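Local coordinates for glycoside hydrolase family protein (Novosphingobium sp. PP1Y, PDB 6Q2F) that acts as an alpha-L-rhamnosidase of the glycoside hydrolase class, probably releasing terminal alpha-L-rhamnose from its substrates, at residues E751-A756 / Y760-I765; D393-V398 / G795-H800; A804-L809 / R847-S852. All blocks are in the same frame, centred on the assembly; numbering follows the deposited sequence.

In the fold
All three contacts involve the alpha/beta domain whose parallel strands are 734-737, 762-765, 788-794, 818-820 and 860-863. Contact 1 folds a loop onto strand 762-765 at one margin of that sheet. Contact 2 brings a distant loop, 393-398, to the turn that follows strand 788-794. Contact 3 pairs two neighbouring helices of the domain. Contacts 1 and 2 have centres about 17 Å apart and touch where Asp-755 packs on Gly-795. The turn of contact 2 leads along the chain into the helix of contact 3. Contact 3 is buried and wholly apolar. Contacts 1 and 2 are partly buried. Both use tyrosine rings, but only contact 2 has a bridging water.

Contact 1 (E751-A756 / Y760-I765); sequences EPVADA and YAYDYI
Val-753 and Ala-756 meet two tyrosines of strand 762-765, Tyr-762 and Tyr-764. This strand pairs in parallel with strand 734-737, in an alpha/beta domain whose parallel strands run in the order 2-1-3-4-5, a flavodoxin-like order. The loop that leads into the strand folds back and lies against its aromatic side chains.

Val-753 can be followed outward. Its CB lies 3.4 Å from Tyr-764 OH. Its CG1 sits between the backbone N and the carbonyl carbon (chi1 65°), and this turns the methyl to both tyrosines. There CG1 is 3.3 Å from Tyr-764 OH and 3.4 Å from Tyr-762 OH. The other methyl, CG2, is further off, at 3.8 Å from Tyr-764 OH. The valine thus packs on the phenol ends, and no hydrogen bond crosses the contact.

Ala-756 works differently. Its methyl lies over one face of the Tyr-762 ring in a CH-pi contact, 23° off the ring normal. The Tyr-762 ring in turn brings its CE2 over the rim of one face of the Tyr-764 ring. Helix 620-636 adds to the site, with Lys-627 in a cation-pi contact with Tyr-762. Tyr-736 of the adjoining strand meets the Tyr-764 ring edge-to-face.

The methyl of Ala-756 is set toward the phenol end of its ring, with CB 3.5 Å from both CE1 and CZ of Tyr-762.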
loop_
_atom_site.group_PDB
_atom_site.type_symbol
_atom_site.label_atom_id
_atom_site.label_comp_id
_atom_site.label_asym_id
_atom_site.label_seq_id
_atom_site.Cartn_x
_atom_site.Cartn_y
_atom_site.Cartn_z
ATOM N N GLU A 751 -5.236 -10.632 -7.169
ATOM C CA GLU A 751 -6.111 -10.497 -8.310
ATOM C C GLU A 751 -6.828 -9.162 -8.245
ATOM O O GLU A 751 -7.417 -8.836 -7.205
ATOM C CB GLU A 751 -7.123 -11.642 -8.334
ATOM C CG GLU A 751 -6.457 -13.002 -8.462
ATOM C CD GLU A 751 -7.449 -14.142 -8.534
ATOM O OE1 GLU A 751 -8.618 -13.949 -8.123
ATOM O OE2 GLU A 751 -7.058 -15.233 -9.010
ATOM N N PRO A 752 -6.796 -8.362 -9.307
ATOM C CA PRO A 752 -7.498 -7.080 -9.272
ATOM C C PRO A 752 -9.002 -7.283 -9.191
ATOM O O PRO A 752 -9.533 -8.348 -9.498
ATOM C CB PRO A 752 -7.101 -6.414 -10.586
ATOM C CG PRO A 752 -6.813 -7.570 -11.497
ATOM C CD PRO A 752 -6.189 -8.630 -10.622
ATOM N N VAL A 753 -9.688 -6.241 -8.749
ATOM C CA VAL A 753 -11.141 -6.289 -8.661
ATOM C C VAL A 753 -11.689 -6.611 -10.056
ATOM O O VAL A 753 -11.385 -5.922 -11.039
ATOM C CB VAL A 753 -11.691 -4.974 -8.061
ATOM C CG1 VAL A 753 -11.429 -3.748 -8.989
ATOM C CG2 VAL A 753 -13.164 -5.113 -7.705
ATOM N N ALA A 754 -12.417 -7.723 -10.178
ATOM C CA ALA A 754 -12.915 -8.150 -11.485
ATOM C C ALA A 754 -14.322 -7.653 -11.753
ATOM O O ALA A 754 -14.869 -7.928 -12.819
ATOM C CB ALA A 754 -12.882 -9.679 -11.600
ATOM N N ASP A 755 -14.847 -6.857 -10.836
ATOM C CA ASP A 755 -16.261 -6.617 -10.579
ATOM C C ASP A 755 -16.698 -5.208 -10.936
ATOM O O ASP A 755 -17.905 -4.940 -10.984
ATOM C CB ASP A 755 -16.535 -6.848 -9.065
ATOM C CG ASP A 755 -17.597 -7.862 -8.829
ATOM O OD1 ASP A 755 -18.099 -8.394 -9.840
ATOM O OD2 ASP A 755 -17.954 -8.129 -7.671
ATOM N N ALA A 756 -15.748 -4.312 -11.112
ATOM C CA ALA A 756 -15.870 -2.876 -11.174
ATOM C C ALA A 756 -16.291 -2.423 -12.563
ATOM O O ALA A 756 -16.054 -3.112 -13.552
ATOM C CB ALA A 756 -14.536 -2.239 -10.788
ATOM N N TYR A 760 -17.629 3.743 -16.385
ATOM C CA TYR A 760 -18.026 4.598 -15.284
ATOM C C TYR A 760 -16.931 4.569 -14.223
ATOM O O TYR A 760 -16.292 3.537 -14.012
ATOM C CB TYR A 760 -19.345 4.112 -14.637
ATOM C CG TYR A 760 -20.495 3.868 -15.596
ATOM C CD1 TYR A 760 -20.516 2.748 -16.410
ATOM C CD2 TYR A 760 -21.585 4.736 -15.641
ATOM C CE1 TYR A 760 -21.577 2.509 -17.280
ATOM C CE2 TYR A 760 -22.644 4.509 -16.487
ATOM C CZ TYR A 760 -22.628 3.397 -17.310
ATOM O OH TYR A 760 -23.687 3.179 -18.168
ATOM N N ALA A 761 -16.720 5.691 -13.543
ATOM C CA ALA A 761 -15.738 5.698 -12.470
ATOM C C ALA A 761 -16.363 5.185 -11.174
ATOM O O ALA A 761 -17.585 5.160 -11.010
ATOM C CB ALA A 761 -15.166 7.100 -12.250
ATOM N N TYR A 762 -15.503 4.764 -10.249
ATOM C CA TYR A 762 -15.984 4.216 -8.994
ATOM C C TYR A 762 -15.027 4.553 -7.862
ATOM O O TYR A 762 -13.839 4.825 -8.075
ATOM C CB TYR A 762 -16.177 2.696 -9.062
ATOM C CG TYR A 762 -14.909 1.886 -9.233
ATOM C CD1 TYR A 762 -14.309 1.743 -10.487
ATOM C CD2 TYR A 762 -14.341 1.217 -8.154
ATOM C CE1 TYR A 762 -13.151 0.984 -10.653
ATOM C CE2 TYR A 762 -13.199 0.460 -8.308
ATOM C CZ TYR A 762 -12.598 0.349 -9.555
ATOM O OH TYR A 762 -11.465 -0.421 -9.697
ATOM N N ASP A 763 -15.598 4.572 -6.659
ATOM C CA ASP A 763 -14.890 4.638 -5.391
ATOM C C ASP A 763 -15.218 3.382 -4.597
ATOM O O ASP A 763 -16.327 2.839 -4.700
ATOM C CB ASP A 763 -15.327 5.856 -4.554
ATOM C CG ASP A 763 -14.873 7.180 -5.132
ATOM O OD1 ASP A 763 -13.787 7.214 -5.742
ATOM O OD2 ASP A 763 -15.608 8.189 -4.950
ATOM N N TYR A 764 -14.269 2.925 -3.793
ATOM C CA TYR A 764 -14.603 1.949 -2.769
ATOM C C TYR A 764 -15.234 2.664 -1.581
ATOM O O TYR A 764 -14.859 3.795 -1.247
ATOM C CB TYR A 764 -13.366 1.206 -2.287
ATOM C CG TYR A 764 -12.767 0.279 -3.301
ATOM C CD1 TYR A 764 -13.486 -0.810 -3.775
ATOM C CD2 TYR A 764 -11.475 0.472 -3.770
ATOM C CE1 TYR A 764 -12.937 -1.686 -4.694
ATOM C CE2 TYR A 764 -10.917 -0.403 -4.685
ATOM C CZ TYR A 764 -11.651 -1.474 -5.141
ATOM O OH TYR A 764 -11.098 -2.324 -6.057
ATOM N N ILE A 765 -16.198 2.001 -0.938
ATOM C CA ILE A 765 -16.745 2.450 0.340
ATOM C C ILE A 765 -16.646 1.291 1.314
ATOM O O ILE A 765 -16.903 0.137 0.946
ATOM C CB ILE A 765 -18.210 2.939 0.244
ATOM C CG1 ILE A 765 -19.123 1.861 -0.331
ATOM C CG2 ILE A 765 -18.318 4.170 -0.610
ATOM C CD1 ILE A 765 -20.621 2.211 -0.154
#

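Contact 2 (D393-V398 / G795-H800); sequences DYYALV and GGSSSH
The loop at Tyr-395 has helical backbone angles without regular helix bonds, and it faces two beta turns, type II' from Gly-795 to Ser-798 and type I from Ser-797 to His-800. These turns follow strand 788-794 and lead toward helix 803-814 of the alpha/beta domain. They receive a part of the chain almost 400 residues away in sequence.

Tyr-395 stacks face-to-face on His-800. The ring centroids are 3.9 Å apart and the planes differ by only 9°. His-800 CG lies over the centre of the tyrosine ring. The side chains run antiparallel to one another, which puts His-800 CB over the phenol end, 3.5 Å from Tyr-395 CZ. Ser-797 comes to the edge of the same ring, its CB 3.8 Å from Tyr-395 CE2.

A water lies in the plane of the Tyr-395 ring, 2.8 Å from Tyr-395 OH. It donates to Ser-797 OG at 2.9 Å and to the carbonyl O of His-800 at 2.8 Å. Ser-797 OG thus accepts from the water and also from the backbone N of Glu-741.

Each partner has local support. Asp-393 OD1 accepts from Tyr-395 N in an Asx turn. Ser-799 OG makes a weak bond with His-800 ND1.

No direct hydrogen bond joins the two segments. The stack fixes how the ring planes lie against each other, while the water links Tyr-395 OH to Ser-797 OG and His-800 O, so the phenol oxygen is tied to the turns through solvent alone.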
loop_
_atom_site.group_PDB
_atom_site.type_symbol
_atom_site.label_atom_id
_atom_site.label_comp_id
_atom_site.label_asym_id
_atom_site.label_seq_id
_atom_site.Cartn_x
_atom_site.Cartn_y
_atom_site.Cartn_z
ATOM N N ASP A 393 -8.368 -14.430 3.960
ATOM C CA ASP A 393 -9.826 -14.431 3.892
ATOM C C ASP A 393 -10.318 -15.287 5.046
ATOM O O ASP A 393 -10.253 -16.516 4.982
ATOM C CB ASP A 393 -10.319 -14.980 2.549
ATOM C CG ASP A 393 -11.838 -15.057 2.468
ATOM O OD1 ASP A 393 -12.526 -14.522 3.366
ATOM O OD2 ASP A 393 -12.343 -15.634 1.488
ATOM N N TYR A 394 -10.810 -14.638 6.102
ATOM C CA TYR A 394 -11.248 -15.400 7.258
ATOM C C TYR A 394 -12.530 -16.171 6.978
ATOM O O TYR A 394 -12.837 -17.125 7.704
ATOM C CB TYR A 394 -11.413 -14.473 8.456
ATOM C CG TYR A 394 -10.100 -14.164 9.137
ATOM C CD1 TYR A 394 -9.522 -15.089 9.998
ATOM C CD2 TYR A 394 -9.429 -12.968 8.919
ATOM C CE1 TYR A 394 -8.333 -14.839 10.638
ATOM C CE2 TYR A 394 -8.213 -12.706 9.561
ATOM C CZ TYR A 394 -7.675 -13.656 10.427
ATOM O OH TYR A 394 -6.485 -13.440 11.095
ATOM N N TYR A 395 -13.279 -15.802 5.936
ATOM C CA TYR A 395 -14.461 -16.591 5.606
ATOM C C TYR A 395 -14.071 -17.895 4.938
ATOM O O TYR A 395 -14.856 -18.846 4.948
ATOM C CB TYR A 395 -15.409 -15.798 4.705
ATOM C CG TYR A 395 -15.879 -14.502 5.312
ATOM C CD1 TYR A 395 -16.101 -14.392 6.679
ATOM C CD2 TYR A 395 -16.085 -13.379 4.528
ATOM C CE1 TYR A 395 -16.523 -13.207 7.246
ATOM C CE2 TYR A 395 -16.513 -12.184 5.089
ATOM C CZ TYR A 395 -16.736 -12.098 6.450
ATOM O OH TYR A 395 -17.156 -10.921 7.017
ATOM N N ALA A 396 -12.869 -17.956 4.353
ATOM C CA ALA A 396 -12.415 -19.162 3.670
ATOM C C ALA A 396 -12.039 -20.279 4.639
ATOM O O ALA A 396 -11.898 -21.427 4.211
ATOM C CB ALA A 396 -11.226 -18.832 2.760
ATOM N N LEU A 397 -11.864 -19.974 5.928
ATOM C CA LEU A 397 -11.530 -20.990 6.931
ATOM C C LEU A 397 -12.789 -21.785 7.271
ATOM O O LEU A 397 -13.416 -21.615 8.315
ATOM C CB LEU A 397 -10.937 -20.351 8.178
ATOM C CG LEU A 397 -9.807 -19.349 7.982
ATOM C CD1 LEU A 397 -9.363 -18.813 9.324
ATOM C CD2 LEU A 397 -8.649 -20.004 7.236
ATOM N N VAL A 398 -13.162 -22.684 6.370
ATOM C CA VAL A 398 -14.371 -23.480 6.565
ATOM C C VAL A 398 -14.076 -24.589 7.567
ATOM O O VAL A 398 -13.115 -25.354 7.410
ATOM C CB VAL A 398 -14.881 -24.049 5.230
ATOM C CG1 VAL A 398 -16.260 -24.662 5.415
ATOM C CG2 VAL A 398 -14.905 -22.951 4.170
ATOM N N GLY A 795 -19.884 -5.769 -3.579
ATOM C CA GLY A 795 -18.786 -6.581 -4.067
ATOM C C GLY A 795 -17.921 -7.082 -2.932
ATOM O O GLY A 795 -18.383 -7.152 -1.786
ATOM N N GLY A 796 -16.673 -7.432 -3.240
ATOM C CA GLY A 796 -15.745 -7.828 -2.194
ATOM C C GLY A 796 -16.266 -9.014 -1.408
ATOM O O GLY A 796 -16.665 -10.034 -1.975
ATOM N N SER A 797 -16.288 -8.872 -0.083
ATOM C CA SER A 797 -16.734 -9.937 0.802
ATOM C C SER A 797 -18.153 -9.711 1.313
ATOM O O SER A 797 -18.527 -10.267 2.351
ATOM C CB SER A 797 -15.772 -10.076 1.981
ATOM O OG SER A 797 -15.881 -8.962 2.850
ATOM N N SER A 798 -18.947 -8.911 0.608
ATOM C CA SER A 798 -20.206 -8.437 1.167
ATOM C C SER A 798 -21.300 -9.493 1.167
ATOM O O SER A 798 -22.375 -9.236 1.717
ATOM C CB SER A 798 -20.681 -7.199 0.414
ATOM O OG SER A 798 -20.832 -7.502 -0.947
ATOM N N SER A 799 -21.057 -10.673 0.595
ATOM C CA SER A 799 -21.972 -11.785 0.829
ATOM C C SER A 799 -22.097 -12.123 2.315
ATOM O O SER A 799 -23.092 -12.730 2.721
ATOM C CB SER A 799 -21.533 -13.023 0.050
ATOM O OG SER A 799 -20.446 -13.660 0.689
ATOM N N HIS A 800 -21.113 -11.762 3.135
ATOM C CA HIS A 800 -21.268 -11.769 4.580
ATOM C C HIS A 800 -21.473 -10.325 5.004
ATOM O O HIS A 800 -20.585 -9.488 4.822
ATOM C CB HIS A 800 -20.052 -12.361 5.294
ATOM C CG HIS A 800 -19.858 -13.827 5.066
ATOM N ND1 HIS A 800 -19.585 -14.363 3.826
ATOM C CD2 HIS A 800 -19.862 -14.867 5.929
ATOM C CE1 HIS A 800 -19.446 -15.671 3.932
ATOM N NE2 HIS A 800 -19.607 -16.002 5.199
HETATM O O HOH W 1 -17.855 -9.103 5.000
#

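Contact 3 (A804-L809 / R847-S852); sequences AALRKL and RLWPGS
Leu-806 and Leu-809 of helix 803-814 pack against Leu-848 and Trp-849 at the end of helix 838-848. Both helices belong to an alpha/beta domain with a flavodoxin-like strand order. The first makes the beta-alpha-beta crossover from strand 788-794 to strand 818-820. The second lies in the longer connection from strand 818-820 to strand 860-863, which also holds helix 831-834 and strand 854-857. The contact joins helix 803-814 to the C-terminal end of helix 838-848.

Along the first helix, Ala-804 and Ala-805 look elsewhere, toward helix 767-773. Leu-806 is the first residue to reach across. Its CG is anti to the backbone N (chi1 -178°), and this carries the CD1 methyl to the six-membered end of the indole. It arrives at the ring edge, near the ring plane, with CD1 4.1 Å from Trp-849 CZ3. Leu-806 also touches Trp-841, Leu-844 and Val-845 of helix 838-848. Arg-807 turns away from the two segments' interface, but its NH2 forms a salt bridge with Glu-840 on the same neighbouring helix.

Leu-809 comes one turn after Leu-806. The CD2 methyl does the touching. It lies 4.2 Å from Leu-848 CD1 and also 4.2 Å from Trp-849 CH2, approaching the indole obliquely. One methyl thus serves both partners. Leu-848 and Leu-809 also mark the closest backbone approach, with their CA atoms 9.2 Å apart.

Trp-849 is the first residue to leave helical backbone angles after helix 838-848. Its indole also lies beside its own neighbour, with Leu-848 CB 3.4 Å above one face and offset toward the rim. The contact itself is apolar, and the indole N-H is used elsewhere: Trp-849 NE1 is hydrogen-bonded to the carbonyl O of Gly-821.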
loop_
_atom_site.group_PDB
_atom_site.type_symbol
_atom_site.label_atom_id
_atom_site.label_comp_id
_atom_site.label_asym_id
_atom_site.label_seq_id
_atom_site.Cartn_x
_atom_site.Cartn_y
_atom_site.Cartn_z
ATOM N N ALA A 804 -25.949 -4.333 11.254
ATOM C CA ALA A 804 -25.709 -2.893 11.247
ATOM C C ALA A 804 -25.509 -2.368 9.829
ATOM O O ALA A 804 -26.038 -1.313 9.466
ATOM C CB ALA A 804 -24.484 -2.562 12.109
ATOM N N ALA A 805 -24.725 -3.077 9.014
ATOM C CA ALA A 805 -24.558 -2.646 7.632
ATOM C C ALA A 805 -25.864 -2.800 6.878
ATOM O O ALA A 805 -26.257 -1.915 6.115
ATOM C CB ALA A 805 -23.447 -3.442 6.936
ATOM N N LEU A 806 -26.546 -3.930 7.073
ATOM C CA LEU A 806 -27.771 -4.189 6.319
ATOM C C LEU A 806 -28.845 -3.165 6.658
ATOM O O LEU A 806 -29.585 -2.704 5.773
ATOM C CB LEU A 806 -28.253 -5.606 6.603
ATOM C CG LEU A 806 -29.500 -6.068 5.860
ATOM C CD1 LEU A 806 -29.258 -6.035 4.358
ATOM C CD2 LEU A 806 -29.832 -7.479 6.305
ATOM N N ARG A 807 -28.926 -2.783 7.937
ATOM C CA ARG A 807 -29.857 -1.748 8.366
ATOM C C ARG A 807 -29.633 -0.457 7.596
ATOM O O ARG A 807 -30.578 0.157 7.088
ATOM C CB ARG A 807 -29.695 -1.487 9.857
ATOM C CG ARG A 807 -30.465 -2.444 10.753
ATOM C CD ARG A 807 -29.957 -2.312 12.198
ATOM N NE ARG A 807 -30.853 -2.958 13.145
ATOM C CZ ARG A 807 -30.603 -3.075 14.440
ATOM N NH1 ARG A 807 -29.469 -2.592 14.932
ATOM N NH2 ARG A 807 -31.484 -3.670 15.234
ATOM N N LYS A 808 -28.379 -0.011 7.535
ATOM C CA LYS A 808 -28.089 1.239 6.850
ATOM C C LYS A 808 -28.375 1.119 5.365
ATOM O O LYS A 808 -28.922 2.040 4.747
ATOM C CB LYS A 808 -26.637 1.651 7.080
ATOM C CG LYS A 808 -26.401 3.090 6.686
ATOM C CD LYS A 808 -27.068 4.055 7.677
ATOM C CE LYS A 808 -27.163 5.462 7.091
ATOM N NZ LYS A 808 -27.664 6.481 8.063
ATOM N N LEU A 809 -28.028 -0.019 4.778
ATOM C CA LEU A 809 -28.265 -0.221 3.356
ATOM C C LEU A 809 -29.757 -0.214 3.055
ATOM O O LEU A 809 -30.210 0.464 2.125
ATOM C CB LEU A 809 -27.618 -1.530 2.930
ATOM C CG LEU A 809 -27.541 -1.826 1.454
ATOM C CD1 LEU A 809 -26.401 -0.999 0.815
ATOM C CD2 LEU A 809 -27.325 -3.317 1.306
ATOM N N ARG A 847 -36.883 -8.090 2.336
ATOM C CA ARG A 847 -37.455 -6.868 1.775
ATOM C C ARG A 847 -36.636 -6.360 0.594
ATOM O O ARG A 847 -37.199 -5.973 -0.438
ATOM C CB ARG A 847 -37.577 -5.777 2.844
ATOM C CG ARG A 847 -38.593 -4.701 2.438
ATOM C CD ARG A 847 -38.593 -3.481 3.358
ATOM N NE ARG A 847 -39.370 -2.408 2.739
ATOM C CZ ARG A 847 -39.648 -1.241 3.313
ATOM N NH1 ARG A 847 -39.222 -0.972 4.533
ATOM N NH2 ARG A 847 -40.367 -0.338 2.663
ATOM N N LEU A 848 -35.308 -6.345 0.721
ATOM C CA LEU A 848 -34.499 -5.818 -0.370
ATOM C C LEU A 848 -34.380 -6.807 -1.515
ATOM O O LEU A 848 -34.144 -6.393 -2.652
ATOM C CB LEU A 848 -33.092 -5.430 0.104
ATOM C CG LEU A 848 -32.893 -4.377 1.181
ATOM C CD1 LEU A 848 -31.541 -3.699 1.069
ATOM C CD2 LEU A 848 -34.016 -3.374 1.183
ATOM N N TRP A 849 -34.516 -8.099 -1.237
ATOM C CA TRP A 849 -34.358 -9.146 -2.248
ATOM C C TRP A 849 -35.589 -10.039 -2.239
ATOM O O TRP A 849 -35.516 -11.215 -1.862
ATOM C CB TRP A 849 -33.081 -9.951 -2.002
ATOM C CG TRP A 849 -31.850 -9.157 -2.327
ATOM C CD1 TRP A 849 -31.298 -8.987 -3.556
ATOM C CD2 TRP A 849 -31.038 -8.412 -1.413
ATOM N NE1 TRP A 849 -30.191 -8.189 -3.468
ATOM C CE2 TRP A 849 -30.009 -7.817 -2.164
ATOM C CE3 TRP A 849 -31.077 -8.196 -0.034
ATOM C CZ2 TRP A 849 -29.023 -7.019 -1.584
ATOM C CZ3 TRP A 849 -30.099 -7.393 0.545
ATOM C CH2 TRP A 849 -29.089 -6.819 -0.231
ATOM N N PRO A 850 -36.745 -9.510 -2.660
ATOM C CA PRO A 850 -37.993 -10.291 -2.551
ATOM C C PRO A 850 -38.074 -11.448 -3.520
ATOM O O PRO A 850 -38.856 -12.379 -3.280
ATOM C CB PRO A 850 -39.089 -9.258 -2.837
ATOM C CG PRO A 850 -38.434 -8.265 -3.701
ATOM C CD PRO A 850 -36.985 -8.177 -3.237
ATOM N N GLY A 851 -37.307 -11.419 -4.604
ATOM C CA GLY A 851 -37.228 -12.541 -5.514
ATOM C C GLY A 851 -37.188 -12.136 -6.971
ATOM O O GLY A 851 -36.581 -12.824 -7.798
ATOM N N SER A 852 -37.825 -11.008 -7.299
ATOM C CA SER A 852 -37.943 -10.607 -8.696
ATOM C C SER A 852 -36.590 -10.357 -9.344
ATOM O O SER A 852 -36.481 -10.441 -10.572
ATOM C CB SER A 852 -38.793 -9.347 -8.824
ATOM O OG SER A 852 -38.081 -8.235 -8.310
#